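Local coordinates for PTS system, nitrogen regulatory IIA protein (Neisseria meningitidis, PDB 2A0J) that probably belongs to a phosphotransferase relay linked to nitrogen regulation, passing a phosphoryl group through a histidine as other EIIA type 2 proteins do and perhaps activating a protein kinase, at residues 21-26 with 43-48; 49-52 with 56-59; 11-16 with 141-146. All coordinates share one frame; numbering follows the deposited sequence.

Interaction 1: 21-26 with 43-48; sequences SKKRLF and DVFECL
Lys-23, in the first turn of a helix that begins where Ser-21 OG, at the N-cap, accepts from the backbone N of Arg-24 at 3.1 Å, meets Phe-45 in two ways. Its carbonyl O lies at the rim of the Phe-45 ring, near the ring plane and 3.9 Å from CE1, while its methylene chain passes nearly perpendicular to the aromatic side chain, with CD 4.1 Å from Phe-45 CZ. Phe-26 carries the rest of the contact. Its CB rests 3.5 Å from Phe-45 CE1, and Leu-48 CB comes obliquely to the CD2-CE2 part of its ring, 3.6 Å from Phe-26 CE2. Phe-45 reaches across because its CG stands opposite the backbone N (chi1 177°), and its ring edge then slots beside the Phe-26 carbonyl. No hydrogen bond joins the two segments; the side-chain packing is mainly apolar. The axes of the short helical pieces 22-26 and 43-48 come within 10.9 Å, with 131° between their N-to-C directions. Phe-49, one turn on in helix 41-52, stacks on Phe-45 and meets Phe-26 edge-to-face, while Leu-25 and Leu-48 pack on strand 97-106 and Phe-26 touches Pro-66 of strand 63-70.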
ATOM      1  N   SER A  21       0.472  -1.064 -15.648  1.00 26.86           N
ATOM      2  CA  SER A  21       0.041  -2.367 -15.167  1.00 20.12           C
ATOM      3  C   SER A  21       0.264  -2.558 -13.677  1.00 25.19           C
ATOM      4  O   SER A  21       1.007  -1.804 -13.041  1.00 21.67           O
ATOM      5  CB  SER A  21       0.760  -3.475 -15.929  1.00 15.42           C
ATOM      6  OG  SER A  21       2.157  -3.419 -15.701  1.00 27.81           O
ATOM      7  N   LYS A  22      -0.401  -3.580 -13.140  1.00 25.93           N
ATOM      8  CA  LYS A  22      -0.319  -3.949 -11.730  1.00 23.10           C
ATOM      9  C   LYS A  22       1.083  -4.496 -11.459  1.00 22.65           C
ATOM     10  O   LYS A  22       1.606  -4.397 -10.351  1.00 27.18           O
ATOM     11  CB  LYS A  22      -1.377  -5.012 -11.430  1.00 19.10           C
ATOM     12  CG  LYS A  22      -1.585  -5.330  -9.963  1.00 23.73           C
ATOM     13  CD  LYS A  22      -2.645  -6.406  -9.835  1.00 15.26           C
ATOM     14  CE  LYS A  22      -2.974  -6.715  -8.396  1.00 18.09           C
ATOM     15  NZ  LYS A  22      -4.056  -7.739  -8.300  1.00 12.61           N
ATOM     16  N   LYS A  23       1.677  -5.076 -12.494  1.00 22.50           N
ATOM     17  CA  LYS A  23       3.025  -5.627 -12.424  1.00 27.18           C
ATOM     18  C   LYS A  23       3.980  -4.443 -12.269  1.00 27.65           C
ATOM     19  O   LYS A  23       4.912  -4.473 -11.458  1.00 21.54           O
ATOM     20  CB  LYS A  23       3.324  -6.386 -13.721  1.00 21.72           C
ATOM     21  CG  LYS A  23       4.766  -6.798 -13.938  1.00 21.76           C
ATOM     22  CD  LYS A  23       5.013  -8.223 -13.481  1.00 45.14           C
ATOM     23  CE  LYS A  23       6.407  -8.691 -13.872  1.00 52.50           C
ATOM     24  NZ  LYS A  23       6.608  -8.671 -15.349  1.00 62.71           N
ATOM     25  N   ARG A  24       3.715  -3.394 -13.041  1.00 26.23           N
ATOM     26  CA  ARG A  24       4.524  -2.180 -13.028  1.00 26.16           C
ATOM     27  C   ARG A  24       4.427  -1.533 -11.651  1.00 28.38           C
ATOM     28  O   ARG A  24       5.436  -1.186 -11.037  1.00 30.79           O
ATOM     29  CB  ARG A  24       4.011  -1.217 -14.102  1.00 28.29           C
ATOM     30  CG  ARG A  24       5.031  -0.219 -14.631  1.00 45.71           C
ATOM     31  CD  ARG A  24       5.595   0.666 -13.533  1.00 64.01           C
ATOM     32  NE  ARG A  24       7.033   0.465 -13.370  1.00 82.22           N
ATOM     33  CZ  ARG A  24       7.950   0.847 -14.253  1.00 90.65           C
ATOM     34  NH1 ARG A  24       7.584   1.463 -15.372  1.00 87.05           N
ATOM     35  NH2 ARG A  24       9.234   0.604 -14.023  1.00 98.93           N
ATOM     36  N   LEU A  25       3.198  -1.378 -11.174  1.00 22.69           N
ATOM     37  CA  LEU A  25       2.934  -0.790  -9.873  1.00 18.40           C
ATOM     38  C   LEU A  25       3.712  -1.536  -8.774  1.00 21.76           C
ATOM     39  O   LEU A  25       4.294  -0.919  -7.872  1.00 11.06           O
ATOM     40  CB  LEU A  25       1.426  -0.854  -9.606  1.00 18.35           C
ATOM     41  CG  LEU A  25       0.813  -0.194  -8.370  1.00 27.22           C
ATOM     42  CD1 LEU A  25       1.078   1.300  -8.380  1.00 28.90           C
ATOM     43  CD2 LEU A  25      -0.686  -0.461  -8.363  1.00 32.75           C
ATOM     44  N   PHE A  26       3.726  -2.865  -8.851  1.00 17.65           N
ATOM     45  CA  PHE A  26       4.430  -3.667  -7.854  1.00 22.98           C
ATOM     46  C   PHE A  26       5.948  -3.515  -7.953  1.00 22.50           C
ATOM     47  O   PHE A  26       6.651  -3.574  -6.944  1.00 17.24           O
ATOM     48  CB  PHE A  26       4.034  -5.150  -7.970  1.00 22.99           C
ATOM     49  CG  PHE A  26       2.824  -5.526  -7.147  1.00 18.32           C
ATOM     50  CD1 PHE A  26       1.578  -4.974  -7.413  1.00 22.24           C
ATOM     51  CD2 PHE A  26       2.933  -6.436  -6.102  1.00 30.03           C
ATOM     52  CE1 PHE A  26       0.461  -5.319  -6.648  1.00 18.36           C
ATOM     53  CE2 PHE A  26       1.821  -6.787  -5.332  1.00 22.09           C
ATOM     54  CZ  PHE A  26       0.587  -6.229  -5.605  1.00 15.31           C
ATOM     55  N   ASP A  43      13.518  -8.854  -4.008  1.00 18.08           N
ATOM     56  CA  ASP A  43      12.944  -9.647  -2.919  1.00 19.47           C
ATOM     57  C   ASP A  43      11.666  -9.026  -2.361  1.00 17.64           C
ATOM     58  O   ASP A  43      10.737  -9.737  -1.985  1.00 14.14           O
ATOM     59  CB  ASP A  43      13.967  -9.844  -1.796  1.00 20.73           C
ATOM     60  CG  ASP A  43      15.065 -10.830  -2.173  1.00 17.81           C
ATOM     61  OD1 ASP A  43      14.735 -11.954  -2.601  1.00 24.42           O
ATOM     62  OD2 ASP A  43      16.256 -10.487  -2.037  1.00 15.77           O
ATOM     63  N   VAL A  44      11.619  -7.697  -2.315  1.00 13.65           N
ATOM     64  CA  VAL A  44      10.439  -6.995  -1.829  1.00 14.48           C
ATOM     65  C   VAL A  44       9.289  -7.274  -2.798  1.00 17.84           C
ATOM     66  O   VAL A  44       8.148  -7.463  -2.392  1.00 23.97           O
ATOM     67  CB  VAL A  44      10.710  -5.480  -1.748  1.00 20.15           C
ATOM     68  CG1 VAL A  44       9.393  -4.704  -1.621  1.00 17.31           C
ATOM     69  CG2 VAL A  44      11.629  -5.190  -0.558  1.00 10.15           C
ATOM     70  N   PHE A  45       9.614  -7.304  -4.085  1.00 20.65           N
ATOM     71  CA  PHE A  45       8.645  -7.575  -5.133  1.00 20.69           C
ATOM     72  C   PHE A  45       8.047  -8.975  -4.978  1.00 23.92           C
ATOM     73  O   PHE A  45       6.829  -9.141  -4.950  1.00 23.47           O
ATOM     74  CB  PHE A  45       9.315  -7.469  -6.504  1.00 17.17           C
ATOM     75  CG  PHE A  45       8.399  -7.795  -7.648  1.00 24.48           C
ATOM     76  CD1 PHE A  45       7.544  -6.832  -8.170  1.00 29.94           C
ATOM     77  CD2 PHE A  45       8.367  -9.076  -8.185  1.00 21.29           C
ATOM     78  CE1 PHE A  45       6.670  -7.143  -9.207  1.00 23.76           C
ATOM     79  CE2 PHE A  45       7.496  -9.397  -9.223  1.00 26.69           C
ATOM     80  CZ  PHE A  45       6.647  -8.429  -9.734  1.00 24.11           C
ATOM     81  N   GLU A  46       8.909  -9.983  -4.886  1.00 26.61           N
ATOM     82  CA  GLU A  46       8.456 -11.359  -4.749  1.00 25.63           C
ATOM     83  C   GLU A  46       7.570 -11.545  -3.525  1.00 22.13           C
ATOM     84  O   GLU A  46       6.599 -12.295  -3.540  1.00 16.69           O
ATOM     85  CB  GLU A  46       9.657 -12.301  -4.660  1.00 32.74           C
ATOM     86  CG  GLU A  46       9.618 -13.431  -5.681  1.00 50.06           C
ATOM     87  CD  GLU A  46       9.515 -12.919  -7.110  1.00 50.87           C
ATOM     88  OE1 GLU A  46      10.410 -12.161  -7.539  1.00 48.79           O
ATOM     89  OE2 GLU A  46       8.541 -13.274  -7.803  1.00 48.53           O
ATOM     90  N   CYS A  47       7.918 -10.849  -2.457  1.00 16.00           N
ATOM     91  CA  CYS A  47       7.169 -10.944  -1.229  1.00 16.62           C
ATOM     92  C   CYS A  47       5.730 -10.436  -1.400  1.00 17.92           C
ATOM     93  O   CYS A  47       4.782 -11.067  -0.935  1.00 14.79           O
ATOM     94  CB  CYS A  47       7.901 -10.159  -0.142  1.00 16.75           C
ATOM     95  SG  CYS A  47       7.229 -10.404   1.477  1.00 45.30           S
ATOM     96  N   LEU A  48       5.565  -9.300  -2.069  1.00  9.88           N
ATOM     97  CA  LEU A  48       4.234  -8.738  -2.293  1.00 14.39           C
ATOM     98  C   LEU A  48       3.430  -9.581  -3.284  1.00 17.72           C
ATOM     99  O   LEU A  48       2.220  -9.767  -3.116  1.00 16.79           O
ATOM    100  CB  LEU A  48       4.347  -7.310  -2.829  1.00 11.77           C
ATOM    101  CG  LEU A  48       5.239  -6.341  -2.039  1.00 17.00           C
ATOM    102  CD1 LEU A  48       5.289  -5.009  -2.776  1.00  5.35           C
ATOM    103  CD2 LEU A  48       4.720  -6.171  -0.600  1.00  7.15           C
TER

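Interaction 2: 49-52 with 56-59; sequences FARE and STGL
Glu-52 grips Thr-57 with both carboxylate oxygens. The hydroxyl of Thr-57 donates to the syn lone pair of Glu-52 OE1, with OG1 2.7 Å from OE1. The backbone N of Thr-57 donates to Glu-52 OE2 at 3.0 Å, arriving on the syn side but 28° out of the carboxylate plane, with an angle of 152° at the hydrogen. Two donors of one residue thus fix the rotation of the carboxylate. The glutamate reaches them by folding at its second torsion (chi2 56°), which turns the acid from the end of helix 41-52 toward the following loop. A third donor, Lys-22 NZ of helix 22-33, forms a salt bridge with OE2.

The CA of Ser-56 also lies close to this oxygen, 3.2 Å from Glu-52 OE2, while the serine OG accepts from the backbone N of Gly-58 at 3.2 Å, an ST turn, and is hydrogen-bonded to the carbonyl O of Phe-89. Farther out, the methyl of Thr-57 sits over one face of the Arg-51 guanidinium, offset toward its rim, with CG2 3.8 Å from NH1. That nitrogen is hydrogen-bonded to the carbonyl O of Gly-55, in the short link between the segments, and both Arg-51 and Thr-57 touch His-67 of strand 63-70, by family similarity probably the phosphorylated histidine.

Beside this likely active site, the helix C terminus and the loop are therefore clasped by a carboxylate serving a hydroxyl, an amide and an ammonium group, donors that would be expected to stabilise its ionised form.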
ATOM      1  N   PHE A  49       4.115 -10.091  -4.308  1.00 24.14           N
ATOM      2  CA  PHE A  49       3.498 -10.905  -5.354  1.00 24.28           C
ATOM      3  C   PHE A  49       3.180 -12.334  -4.903  1.00 24.02           C
ATOM      4  O   PHE A  49       2.290 -12.986  -5.455  1.00 24.87           O
ATOM      5  CB  PHE A  49       4.404 -10.938  -6.592  1.00 33.18           C
ATOM      6  CG  PHE A  49       3.693 -10.596  -7.887  1.00 55.69           C
ATOM      7  CD1 PHE A  49       2.997  -9.394  -8.025  1.00 48.17           C
ATOM      8  CD2 PHE A  49       3.745 -11.464  -8.979  1.00 58.75           C
ATOM      9  CE1 PHE A  49       2.366  -9.060  -9.232  1.00 25.65           C
ATOM     10  CE2 PHE A  49       3.117 -11.137 -10.186  1.00 41.59           C
ATOM     11  CZ  PHE A  49       2.428  -9.933 -10.308  1.00 31.02           C
ATOM     12  N   ALA A  50       3.905 -12.826  -3.906  1.00 19.99           N
ATOM     13  CA  ALA A  50       3.655 -14.168  -3.402  1.00 20.37           C
ATOM     14  C   ALA A  50       2.262 -14.173  -2.773  1.00 19.84           C
ATOM     15  O   ALA A  50       1.562 -15.191  -2.768  1.00 17.41           O
ATOM     16  CB  ALA A  50       4.712 -14.544  -2.363  1.00 19.62           C
ATOM     17  N   ARG A  51       1.868 -13.016  -2.256  1.00 21.29           N
ATOM     18  CA  ARG A  51       0.570 -12.841  -1.608  1.00 25.78           C
ATOM     19  C   ARG A  51      -0.544 -12.525  -2.603  1.00 19.98           C
ATOM     20  O   ARG A  51      -1.637 -13.088  -2.521  1.00 10.68           O
ATOM     21  CB  ARG A  51       0.655 -11.720  -0.564  1.00 26.63           C
ATOM     22  CG  ARG A  51      -0.690 -11.297   0.002  1.00 20.79           C
ATOM     23  CD  ARG A  51      -1.404 -12.464   0.677  1.00 26.13           C
ATOM     24  NE  ARG A  51      -2.745 -12.085   1.112  1.00 14.63           N
ATOM     25  CZ  ARG A  51      -3.770 -11.884   0.289  1.00 18.14           C
ATOM     26  NH1 ARG A  51      -3.623 -12.033  -1.029  1.00  3.43           N
ATOM     27  NH2 ARG A  51      -4.939 -11.510   0.787  1.00  3.20           N
ATOM     28  N   GLU A  52      -0.255 -11.613  -3.529  1.00 18.88           N
ATOM     29  CA  GLU A  52      -1.202 -11.190  -4.561  1.00 17.37           C
ATOM     30  C   GLU A  52      -1.602 -12.432  -5.356  1.00 17.84           C
ATOM     31  O   GLU A  52      -2.687 -12.516  -5.923  1.00 17.56           O
ATOM     32  CB  GLU A  52      -0.521 -10.158  -5.473  1.00 19.62           C
ATOM     33  CG  GLU A  52      -1.448  -9.182  -6.179  1.00 16.09           C
ATOM     34  CD  GLU A  52      -2.341  -8.401  -5.226  1.00 21.79           C
ATOM     35  OE1 GLU A  52      -1.855  -7.983  -4.151  1.00 15.02           O
ATOM     36  OE2 GLU A  52      -3.530  -8.193  -5.563  1.00 20.23           O
ATOM     37  N   SER A  56      -6.444 -10.983  -5.277  1.00 12.87           N
ATOM     38  CA  SER A  56      -6.399  -9.529  -5.203  1.00 17.91           C
ATOM     39  C   SER A  56      -6.556  -8.957  -3.800  1.00 18.94           C
ATOM     40  O   SER A  56      -7.449  -9.345  -3.040  1.00 20.05           O
ATOM     41  CB  SER A  56      -7.476  -8.919  -6.104  1.00 12.63           C
ATOM     42  OG  SER A  56      -7.362  -7.503  -6.137  1.00 18.35           O
ATOM     43  N   THR A  57      -5.678  -8.016  -3.472  1.00 16.00           N
ATOM     44  CA  THR A  57      -5.706  -7.362  -2.176  1.00 13.01           C
ATOM     45  C   THR A  57      -6.536  -6.102  -2.282  1.00  8.48           C
ATOM     46  O   THR A  57      -6.469  -5.233  -1.423  1.00 13.88           O
ATOM     47  CB  THR A  57      -4.282  -7.023  -1.679  1.00 16.40           C
ATOM     48  OG1 THR A  57      -3.513  -6.442  -2.744  1.00 20.21           O
ATOM     49  CG2 THR A  57      -3.594  -8.286  -1.193  1.00 18.74           C
ATOM     50  N   GLY A  58      -7.317  -6.018  -3.356  1.00 15.81           N
ATOM     51  CA  GLY A  58      -8.197  -4.884  -3.562  1.00 13.11           C
ATOM     52  C   GLY A  58      -9.368  -5.009  -2.604  1.00 15.77           C
ATOM     53  O   GLY A  58      -9.936  -6.090  -2.446  1.00 14.28           O
ATOM     54  N   LEU A  59      -9.729  -3.908  -1.955  1.00 19.44           N
ATOM     55  CA  LEU A  59     -10.830  -3.913  -0.996  1.00 19.00           C
ATOM     56  C   LEU A  59     -12.145  -3.532  -1.652  1.00 20.43           C
ATOM     57  O   LEU A  59     -13.210  -3.657  -1.050  1.00 18.80           O
ATOM     58  CB  LEU A  59     -10.539  -2.929   0.140  1.00 21.37           C
ATOM     59  CG  LEU A  59      -9.309  -3.181   1.014  1.00 16.86           C
ATOM     60  CD1 LEU A  59      -9.107  -1.996   1.941  1.00 17.89           C
ATOM     61  CD2 LEU A  59      -9.493  -4.463   1.809  1.00 18.76           C
TER

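Interaction 3: 11-16 with 141-146; sequences SHIVLD and EVRAIL
Ile-13 and Arg-143 meet through the aliphatic part of the arginine: the terminal methyl CD1 of Ile-13 lies 3.5 Å from Arg-143 CG and 4.1 Å from its CD, the two side chains set almost square to one another. With CG1 opposite its carbonyl carbon (chi1 -61°) and the second torsion extended, the isoleucine carries CD1 toward the helix. The arginine runs straight through its second torsion and bends at the third (chi3 69°), about the very bond that Ile-13 CD1 touches, which sends NE on to a hydrogen bond with the carbonyl O of Leu-8. Strand 13-17 is an outermost strand of the four-stranded mixed sheet, pairing in parallel with 77-83, and helix 139-146, the last of the chain, lies against it and also packs on Phe-80 of strand 77-83. Val-142 meets Ile-13 and Leu-15 with different branches. Its CG1 faces Ile-13 CD1 at a loose 4.4 Å, whereas CG2 touches Leu-15 CD2 at 3.8 Å, and there the leucine and valine side chains run alongside each other, pointing opposite ways. Val-142 also touches Leu-133 of helix 127-135 and Val-136.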
ATOM      1  N   SER A  11       8.461  10.724   2.357  1.00 22.21           N
ATOM      2  CA  SER A  11       9.342  10.158   1.337  1.00 20.61           C
ATOM      3  C   SER A  11       8.795   8.831   0.779  1.00 19.17           C
ATOM      4  O   SER A  11       9.296   8.326  -0.224  1.00 18.84           O
ATOM      5  CB  SER A  11      10.736   9.912   1.925  1.00 13.33           C
ATOM      6  OG  SER A  11      10.692   8.871   2.886  1.00 12.06           O
ATOM      7  N   HIS A  12       7.783   8.269   1.440  1.00 16.08           N
ATOM      8  CA  HIS A  12       7.174   7.006   1.006  1.00 19.82           C
ATOM      9  C   HIS A  12       5.786   7.203   0.387  1.00 20.30           C
ATOM     10  O   HIS A  12       5.009   6.254   0.274  1.00 16.66           O
ATOM     11  CB  HIS A  12       7.058   6.031   2.185  1.00 14.97           C
ATOM     12  CG  HIS A  12       8.370   5.475   2.649  1.00 22.19           C
ATOM     13  ND1 HIS A  12       8.482   4.658   3.755  1.00 26.13           N
ATOM     14  CD2 HIS A  12       9.624   5.621   2.163  1.00 22.69           C
ATOM     15  CE1 HIS A  12       9.749   4.330   3.929  1.00 28.34           C
ATOM     16  NE2 HIS A  12      10.463   4.903   2.977  1.00 19.16           N
ATOM     17  N   ILE A  13       5.491   8.438  -0.015  1.00 17.87           N
ATOM     18  CA  ILE A  13       4.212   8.790  -0.617  1.00 16.93           C
ATOM     19  C   ILE A  13       4.391   9.340  -2.030  1.00 18.40           C
ATOM     20  O   ILE A  13       5.215  10.221  -2.251  1.00 16.72           O
ATOM     21  CB  ILE A  13       3.494   9.841   0.237  1.00 17.18           C
ATOM     22  CG1 ILE A  13       3.228   9.264   1.631  1.00 12.06           C
ATOM     23  CG2 ILE A  13       2.211  10.296  -0.454  1.00 13.30           C
ATOM     24  CD1 ILE A  13       2.679  10.263   2.614  1.00 19.05           C
ATOM     25  N   VAL A  14       3.625   8.799  -2.978  1.00 17.46           N
ATOM     26  CA  VAL A  14       3.663   9.225  -4.384  1.00 12.72           C
ATOM     27  C   VAL A  14       2.253   9.715  -4.727  1.00 18.80           C
ATOM     28  O   VAL A  14       1.276   8.982  -4.555  1.00 22.35           O
ATOM     29  CB  VAL A  14       4.050   8.048  -5.329  1.00  4.98           C
ATOM     30  CG1 VAL A  14       4.105   8.526  -6.776  1.00 13.70           C
ATOM     31  CG2 VAL A  14       5.389   7.474  -4.925  1.00  8.59           C
ATOM     32  N   LEU A  15       2.149  10.946  -5.216  1.00 11.72           N
ATOM     33  CA  LEU A  15       0.852  11.544  -5.525  1.00 13.58           C
ATOM     34  C   LEU A  15       0.333  11.446  -6.955  1.00 17.99           C
ATOM     35  O   LEU A  15      -0.878  11.509  -7.171  1.00 15.06           O
ATOM     36  CB  LEU A  15       0.875  13.023  -5.131  1.00 11.80           C
ATOM     37  CG  LEU A  15       1.258  13.365  -3.689  1.00 15.56           C
ATOM     38  CD1 LEU A  15       1.517  14.859  -3.578  1.00  4.40           C
ATOM     39  CD2 LEU A  15       0.157  12.920  -2.737  1.00 18.98           C
ATOM     40  N   ASP A  16       1.227  11.297  -7.931  1.00 27.73           N
ATOM     41  CA  ASP A  16       0.802  11.257  -9.327  1.00 20.96           C
ATOM     42  C   ASP A  16       1.620  10.300 -10.188  1.00 14.45           C
ATOM     43  O   ASP A  16       2.233  10.708 -11.173  1.00 14.33           O
ATOM     44  CB  ASP A  16       0.887  12.672  -9.903  1.00 31.64           C
ATOM     45  CG  ASP A  16       0.175  12.811 -11.231  1.00 40.51           C
ATOM     46  OD1 ASP A  16       0.329  13.875 -11.865  1.00 46.02           O
ATOM     47  OD2 ASP A  16      -0.540  11.870 -11.639  1.00 40.17           O
ATOM     48  N   GLU A 141      -1.222  16.244   3.594  1.00 17.11           N
ATOM     49  CA  GLU A 141      -2.665  16.062   3.739  1.00 23.74           C
ATOM     50  C   GLU A 141      -2.968  14.560   3.722  1.00 30.18           C
ATOM     51  O   GLU A 141      -3.808  14.074   4.486  1.00 32.60           O
ATOM     52  CB  GLU A 141      -3.415  16.754   2.595  1.00 31.03           C
ATOM     53  CG  GLU A 141      -3.357  18.274   2.638  1.00 39.88           C
ATOM     54  CD  GLU A 141      -3.766  18.916   1.325  1.00 46.85           C
ATOM     55  OE1 GLU A 141      -3.050  18.719   0.320  1.00 50.30           O
ATOM     56  OE2 GLU A 141      -4.800  19.619   1.293  1.00 38.26           O
ATOM     57  N   VAL A 142      -2.285  13.824   2.844  1.00 16.22           N
ATOM     58  CA  VAL A 142      -2.483  12.380   2.772  1.00 20.58           C
ATOM     59  C   VAL A 142      -2.185  11.731   4.125  1.00 19.91           C
ATOM     60  O   VAL A 142      -2.960  10.902   4.605  1.00 13.57           O
ATOM     61  CB  VAL A 142      -1.581  11.743   1.702  1.00 21.28           C
ATOM     62  CG1 VAL A 142      -1.646  10.229   1.791  1.00 13.88           C
ATOM     63  CG2 VAL A 142      -2.022  12.208   0.324  1.00 30.66           C
ATOM     64  N   ARG A 143      -1.065  12.115   4.736  1.00 14.36           N
ATOM     65  CA  ARG A 143      -0.689  11.569   6.036  1.00 23.76           C
ATOM     66  C   ARG A 143      -1.716  11.932   7.097  1.00 25.55           C
ATOM     67  O   ARG A 143      -2.130  11.084   7.884  1.00 28.72           O
ATOM     68  CB  ARG A 143       0.684  12.091   6.480  1.00 32.44           C
ATOM     69  CG  ARG A 143       1.867  11.465   5.768  1.00 27.14           C
ATOM     70  CD  ARG A 143       3.196  11.929   6.358  1.00 36.54           C
ATOM     71  NE  ARG A 143       3.444  11.420   7.707  1.00 20.46           N
ATOM     72  CZ  ARG A 143       3.086  12.039   8.824  1.00 27.41           C
ATOM     73  NH1 ARG A 143       2.461  13.205   8.772  1.00 39.88           N
ATOM     74  NH2 ARG A 143       3.357  11.485   9.999  1.00 28.50           N
ATOM     75  N   ALA A 144      -2.113  13.200   7.117  1.00 26.53           N
ATOM     76  CA  ALA A 144      -3.086  13.688   8.085  1.00 24.32           C
ATOM     77  C   ALA A 144      -4.359  12.856   8.019  1.00 25.47           C
ATOM     78  O   ALA A 144      -4.927  12.494   9.049  1.00 25.08           O
ATOM     79  CB  ALA A 144      -3.403  15.167   7.819  1.00  6.35           C
ATOM     80  N   ILE A 145      -4.807  12.551   6.807  1.00 25.02           N
ATOM     81  CA  ILE A 145      -6.012  11.753   6.641  1.00 28.20           C
ATOM     82  C   ILE A 145      -5.779  10.307   7.083  1.00 29.97           C
ATOM     83  O   ILE A 145      -6.571   9.747   7.836  1.00 36.57           O
ATOM     84  CB  ILE A 145      -6.492  11.763   5.173  1.00 28.94           C
ATOM     85  CG1 ILE A 145      -6.838  13.195   4.752  1.00 22.52           C
ATOM     86  CG2 ILE A 145      -7.697  10.835   5.013  1.00 16.70           C
ATOM     87  CD1 ILE A 145      -7.047  13.370   3.259  1.00  3.12           C
ATOM     88  N   LEU A 146      -4.684   9.708   6.633  1.00 30.69           N
ATOM     89  CA  LEU A 146      -4.395   8.326   6.988  1.00 36.24           C
ATOM     90  C   LEU A 146      -4.079   8.112   8.467  1.00 39.20           C
ATOM     91  O   LEU A 146      -4.001   6.974   8.924  1.00 44.91           O
ATOM     92  CB  LEU A 146      -3.249   7.788   6.132  1.00 30.66           C
ATOM     93  CG  LEU A 146      -3.513   7.682   4.629  1.00 31.89           C
ATOM     94  CD1 LEU A 146      -2.294   7.097   3.930  1.00 26.28           C
ATOM     95  CD2 LEU A 146      -4.730   6.816   4.387  1.00 39.33           C
TER

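From the N terminus, the chain passes through strand 13-17, one side of interaction 3, and enters helix 22-33. Interaction 1 then closes a loop of sixteen residues by bringing helix 41-52 back against the start of that helix. Interaction 2 follows in series, a tight closure with three residues between its segments, as the end of helix 41-52 meets the loop before strand 63-70. The two share helix 41-52 and touch directly. Interaction 3 closes last, over 124 residues, joining the edge strand to the final helix; its span encloses both others, from the opposite side of the chain's centre.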